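Long-range contacts in hypothetical protein YfiH (Bacillus licheniformis, PDB 6DZD), which probably catalyses the phosphorolysis of adenosine, inosine and S-methyl-5'-thioadenosine, probably also deaminates adenosine, and holds a zinc ion: residues G33-N38 with M271-L276; S48-L53 with T267-S272. All coordinates share one frame; numbering follows the deposited sequence.

Both contacts are buried and both use strand 270-276, sharing M271 and S272, with centres about 10 Å apart. Contact 1 lies nearer the centre of the chain and pairs this strand with strand 30-35, its neighbour in a six-stranded mixed sheet; its chemistry is mainly backbone-to-backbone bonding, with one threonine hydroxyl as acceptor and an aromatic ring laid over a glycine. Contact 2 lies where the strand begins, against a loop without regular structure, and there the side chains of N50 and T51 take over much of the bonding to backbone groups. The two meet where K37 O probably accepts from the backbone nitrogens of S48 and L49, joining the loop to the turn after strand 30-35.

Contact 1 of 2, residues G33-N38 with M271-L276; sequences GFTTKN and MSFIGL
G33 and F273 form an antiparallel hydrogen-bonded pair, with G33 N giving to F273 O at 3.0 Å in the plane of that carbonyl. The return bond, F273 N to G33 O at 3.1 Å, comes from above the carbonyl plane, and Y136 also bonds to this oxygen. Glycine suits the place because the F273 ring lies over its backbone: G33 CA sits 3.8 Å from the ring centroid, over the face, in a CH-pi contact. The ring gets there because CG of F273 stands between its own N and carbonyl carbon (chi1 55°); a side chain at G33 would run into CZ. Next comes F34, a non-hydrogen-bonded partner of S272, whose side chain leaves on the other face of the sheet. Its ring takes S272 CB at its edge, CD1 to CB 3.8 Å, and packs on P134 and Y136 of strand 133-139. This is neighbour pairing within the six-stranded mixed sheet, the two strand segments running antiparallel, 151° between their N-to-C directions. At T35 the strand ends with two bonds to M271: T35 N gives to M271 O and T35 OG1 accepts from M271 N, each at 2.9 Å. The hydroxyl takes the part a backbone carbonyl would play in a regular pair, OG1 standing between the backbone N and carbonyl carbon (chi1 58°), and CG2 touches M271 CG at 4.0 Å.

Contact 2 of 2, residues S48-L53 with T267-S272; sequences SLNTGL and TGRMMS
N50 and T51 grip the backbone of R269, N50 from within an Asx turn in which its OD1 also accepts from G52 N at 3.0 Å. The turn belongs to the loop between strand 30-35 and helix 59-72. Three hydrogen bonds cross the contact, all to R269 backbone atoms, just before strand 270-276. R269 N gives to N50 OD1 at 2.9 Å, reaching the oxygen from the opposite face of the amide plane to G52 N. ND2 bonds to D57, which fixes the other end of the amide. A leucine in place of N50 would probably leave the N-H groups of R269 and G52 without this acceptor, and the turn free to open. R269 O is likewise held twice: T51 N lies in its carbonyl plane at 3.0 Å, whereas T51 OG1 comes from above that plane. Threonine adds a hydroxyl to the N-H, and chi1 of 62° places OG1 between the backbone N and carbonyl carbon, within reach of the same oxygen.

Packing is slighter. G268 CA lies 3.3 Å from N50 OD1, and a side chain there would press against N50 CB. The T51 and M271 side chains cross at about a right angle, T51 CB lying 4.0 Å from M271 SD.

Within 267-272, R269 bends at chi2 (-76°), and its NH1 gives a hydrogen bond to G268 O at 3.0 Å from above the carbonyl plane.

Contact 1 of 2, residues G33-N38 with M271-L276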
# COMPACT_ATOMS: atom_id res chain seq x y z
N GLY A 33 -8.48 1.91 -4.11
CA GLY A 33 -7.75 2.93 -4.84
C GLY A 33 -6.54 3.43 -4.07
O GLY A 33 -6.13 2.85 -3.06
N PHE A 34 -5.99 4.55 -4.57
CA PHE A 34 -4.72 5.14 -4.15
C PHE A 34 -4.81 6.64 -4.40
O PHE A 34 -5.24 7.05 -5.48
CB PHE A 34 -3.57 4.52 -4.95
CG PHE A 34 -2.20 4.73 -4.38
CD1 PHE A 34 -1.74 3.94 -3.32
CD2 PHE A 34 -1.32 5.64 -4.95
CE1 PHE A 34 -0.46 4.09 -2.82
CE2 PHE A 34 -0.02 5.80 -4.46
CZ PHE A 34 0.42 5.02 -3.39
N THR A 35 -4.43 7.46 -3.43
CA THR A 35 -4.55 8.89 -3.69
C THR A 35 -3.30 9.42 -4.39
O THR A 35 -2.24 8.78 -4.44
CB THR A 35 -4.83 9.67 -2.39
OG1 THR A 35 -3.78 9.45 -1.45
CG2 THR A 35 -6.18 9.26 -1.78
N THR A 36 -3.43 10.62 -4.93
CA THR A 36 -2.38 11.35 -5.61
C THR A 36 -1.94 12.52 -4.74
O THR A 36 -2.51 12.78 -3.68
CB THR A 36 -2.84 11.88 -6.97
OG1 THR A 36 -3.63 13.06 -6.76
CG2 THR A 36 -3.66 10.86 -7.74
N LYS A 37 -0.90 13.21 -5.21
CA LYS A 37 -0.33 14.37 -4.52
C LYS A 37 -1.30 15.56 -4.45
O LYS A 37 -1.16 16.42 -3.58
CB LYS A 37 0.93 14.78 -5.32
CG LYS A 37 2.10 15.45 -4.63
CD LYS A 37 3.12 15.97 -5.69
N ASN A 38 -2.26 15.62 -5.35
CA ASN A 38 -2.97 16.85 -5.66
C ASN A 38 -4.37 17.01 -5.05
O ASN A 38 -5.08 16.04 -4.76
CB ASN A 38 -3.05 16.99 -7.17
CG ASN A 38 -1.75 16.61 -7.83
OD1 ASN A 38 -0.69 17.17 -7.48
ND2 ASN A 38 -1.79 15.67 -8.78
N MET A 271 -2.25 7.63 0.28
CA MET A 271 -2.79 6.48 1.00
C MET A 271 -3.48 5.52 0.05
O MET A 271 -4.06 5.94 -0.97
CB MET A 271 -3.74 6.91 2.13
CG MET A 271 -5.02 7.50 1.65
SD MET A 271 -6.02 8.00 3.03
CE MET A 271 -7.64 8.21 2.28
N SER A 272 -3.36 4.23 0.33
CA SER A 272 -4.20 3.23 -0.30
C SER A 272 -5.40 2.95 0.60
O SER A 272 -5.32 3.07 1.83
CB SER A 272 -3.42 1.95 -0.60
OG SER A 272 -3.13 1.21 0.56
N PHE A 273 -6.53 2.61 -0.01
CA PHE A 273 -7.76 2.37 0.71
C PHE A 273 -8.54 1.26 0.02
O PHE A 273 -8.50 1.13 -1.20
CB PHE A 273 -8.62 3.63 0.80
CG PHE A 273 -8.91 4.23 -0.53
CD1 PHE A 273 -9.99 3.79 -1.27
CD2 PHE A 273 -8.07 5.17 -1.06
CE1 PHE A 273 -10.24 4.31 -2.50
CE2 PHE A 273 -8.30 5.70 -2.30
CZ PHE A 273 -9.39 5.28 -3.02
N ILE A 274 -9.26 0.48 0.81
CA ILE A 274 -10.14 -0.55 0.27
C ILE A 274 -11.25 -0.81 1.27
O ILE A 274 -11.07 -0.63 2.48
CB ILE A 274 -9.35 -1.84 -0.08
CG1 ILE A 274 -10.16 -2.72 -1.04
CG2 ILE A 274 -8.97 -2.62 1.20
CD1 ILE A 274 -9.44 -3.96 -1.51
N GLY A 275 -12.42 -1.18 0.76
CA GLY A 275 -13.55 -1.48 1.60
C GLY A 275 -14.70 -2.03 0.79
O GLY A 275 -14.77 -1.84 -0.43
N LEU A 276 -15.61 -2.71 1.49
CA LEU A 276 -16.82 -3.27 0.92
C LEU A 276 -18.00 -2.42 1.37
O LEU A 276 -18.02 -1.94 2.51
CB LEU A 276 -17.02 -4.72 1.35
CG LEU A 276 -15.91 -5.70 0.97
CD1 LEU A 276 -15.53 -6.60 2.15
CD2 LEU A 276 -16.33 -6.55 -0.22

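Contact 2 of 2, residues S48-L53 with T267-S272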
# COMPACT_ATOMS: atom_id res chain seq x y z
N SER A 48 0.09 18.57 -1.97
CA SER A 48 -0.86 19.27 -1.11
C SER A 48 -1.80 18.31 -0.38
O SER A 48 -2.35 18.67 0.67
CB SER A 48 -1.68 20.28 -1.90
OG SER A 48 -2.43 19.64 -2.93
N LEU A 49 -2.01 17.11 -0.92
CA LEU A 49 -2.94 16.14 -0.33
C LEU A 49 -2.21 15.15 0.56
O LEU A 49 -2.25 13.93 0.38
CB LEU A 49 -3.73 15.41 -1.41
CG LEU A 49 -4.97 14.70 -0.84
CD1 LEU A 49 -6.06 15.71 -0.47
CD2 LEU A 49 -5.50 13.60 -1.76
N ASN A 50 -1.55 15.69 1.59
CA ASN A 50 -0.88 14.81 2.53
C ASN A 50 -1.90 14.09 3.40
O ASN A 50 -2.84 14.71 3.91
CB ASN A 50 0.07 15.58 3.42
CG ASN A 50 0.69 14.69 4.46
OD1 ASN A 50 0.97 13.52 4.19
ND2 ASN A 50 0.85 15.21 5.66
N THR A 51 -1.73 12.78 3.56
CA THR A 51 -2.65 11.99 4.37
C THR A 51 -2.00 11.37 5.60
O THR A 51 -2.68 10.63 6.33
CB THR A 51 -3.26 10.88 3.52
OG1 THR A 51 -2.20 10.03 3.07
CG2 THR A 51 -3.98 11.46 2.30
N GLY A 52 -0.73 11.65 5.87
CA GLY A 52 -0.06 11.10 7.03
C GLY A 52 -0.13 12.05 8.20
O GLY A 52 0.15 13.25 8.07
N LEU A 53 -0.51 11.50 9.36
CA LEU A 53 -0.49 12.24 10.61
C LEU A 53 0.84 12.07 11.33
O LEU A 53 1.03 12.63 12.40
CB LEU A 53 -1.63 11.79 11.52
CG LEU A 53 -3.08 12.21 11.21
CD1 LEU A 53 -4.09 11.49 12.11
CD2 LEU A 53 -3.22 13.73 11.31
N THR A 267 8.42 14.81 3.37
CA THR A 267 7.41 14.88 2.32
C THR A 267 6.09 14.33 2.84
O THR A 267 6.00 13.80 3.94
CB THR A 267 7.84 14.09 1.07
OG1 THR A 267 6.88 14.28 0.04
CG2 THR A 267 7.91 12.60 1.35
N GLY A 268 5.04 14.47 2.02
CA GLY A 268 3.74 13.93 2.36
C GLY A 268 3.64 12.44 2.06
O GLY A 268 4.60 11.78 1.65
N ARG A 269 2.46 11.89 2.32
CA ARG A 269 2.17 10.48 2.08
C ARG A 269 0.84 10.39 1.35
O ARG A 269 -0.13 11.04 1.75
CB ARG A 269 2.07 9.65 3.36
CG ARG A 269 3.28 9.67 4.27
CD ARG A 269 4.38 8.80 3.72
NE ARG A 269 5.56 8.80 4.57
CZ ARG A 269 6.45 9.78 4.64
NH1 ARG A 269 6.31 10.87 3.88
NH2 ARG A 269 7.50 9.67 5.44
N MET A 270 0.81 9.60 0.29
CA MET A 270 -0.45 9.17 -0.28
C MET A 270 -1.04 8.07 0.60
O MET A 270 -0.42 7.62 1.57
CB MET A 270 -0.26 8.67 -1.71
CG MET A 270 0.33 9.69 -2.65
SD MET A 270 2.15 9.82 -2.59
CE MET A 270 2.62 8.13 -3.00
N MET A 271 -2.25 7.63 0.28
CA MET A 271 -2.79 6.48 1.00
C MET A 271 -3.48 5.52 0.05
O MET A 271 -4.06 5.94 -0.97
CB MET A 271 -3.74 6.91 2.13
CG MET A 271 -5.02 7.50 1.65
SD MET A 271 -6.02 8.00 3.03
CE MET A 271 -7.64 8.21 2.28
N SER A 272 -3.36 4.23 0.33
CA SER A 272 -4.20 3.23 -0.30
C SER A 272 -5.40 2.95 0.60
O SER A 272 -5.32 3.07 1.83
CB SER A 272 -3.42 1.95 -0.60
OG SER A 272 -3.13 1.21 0.56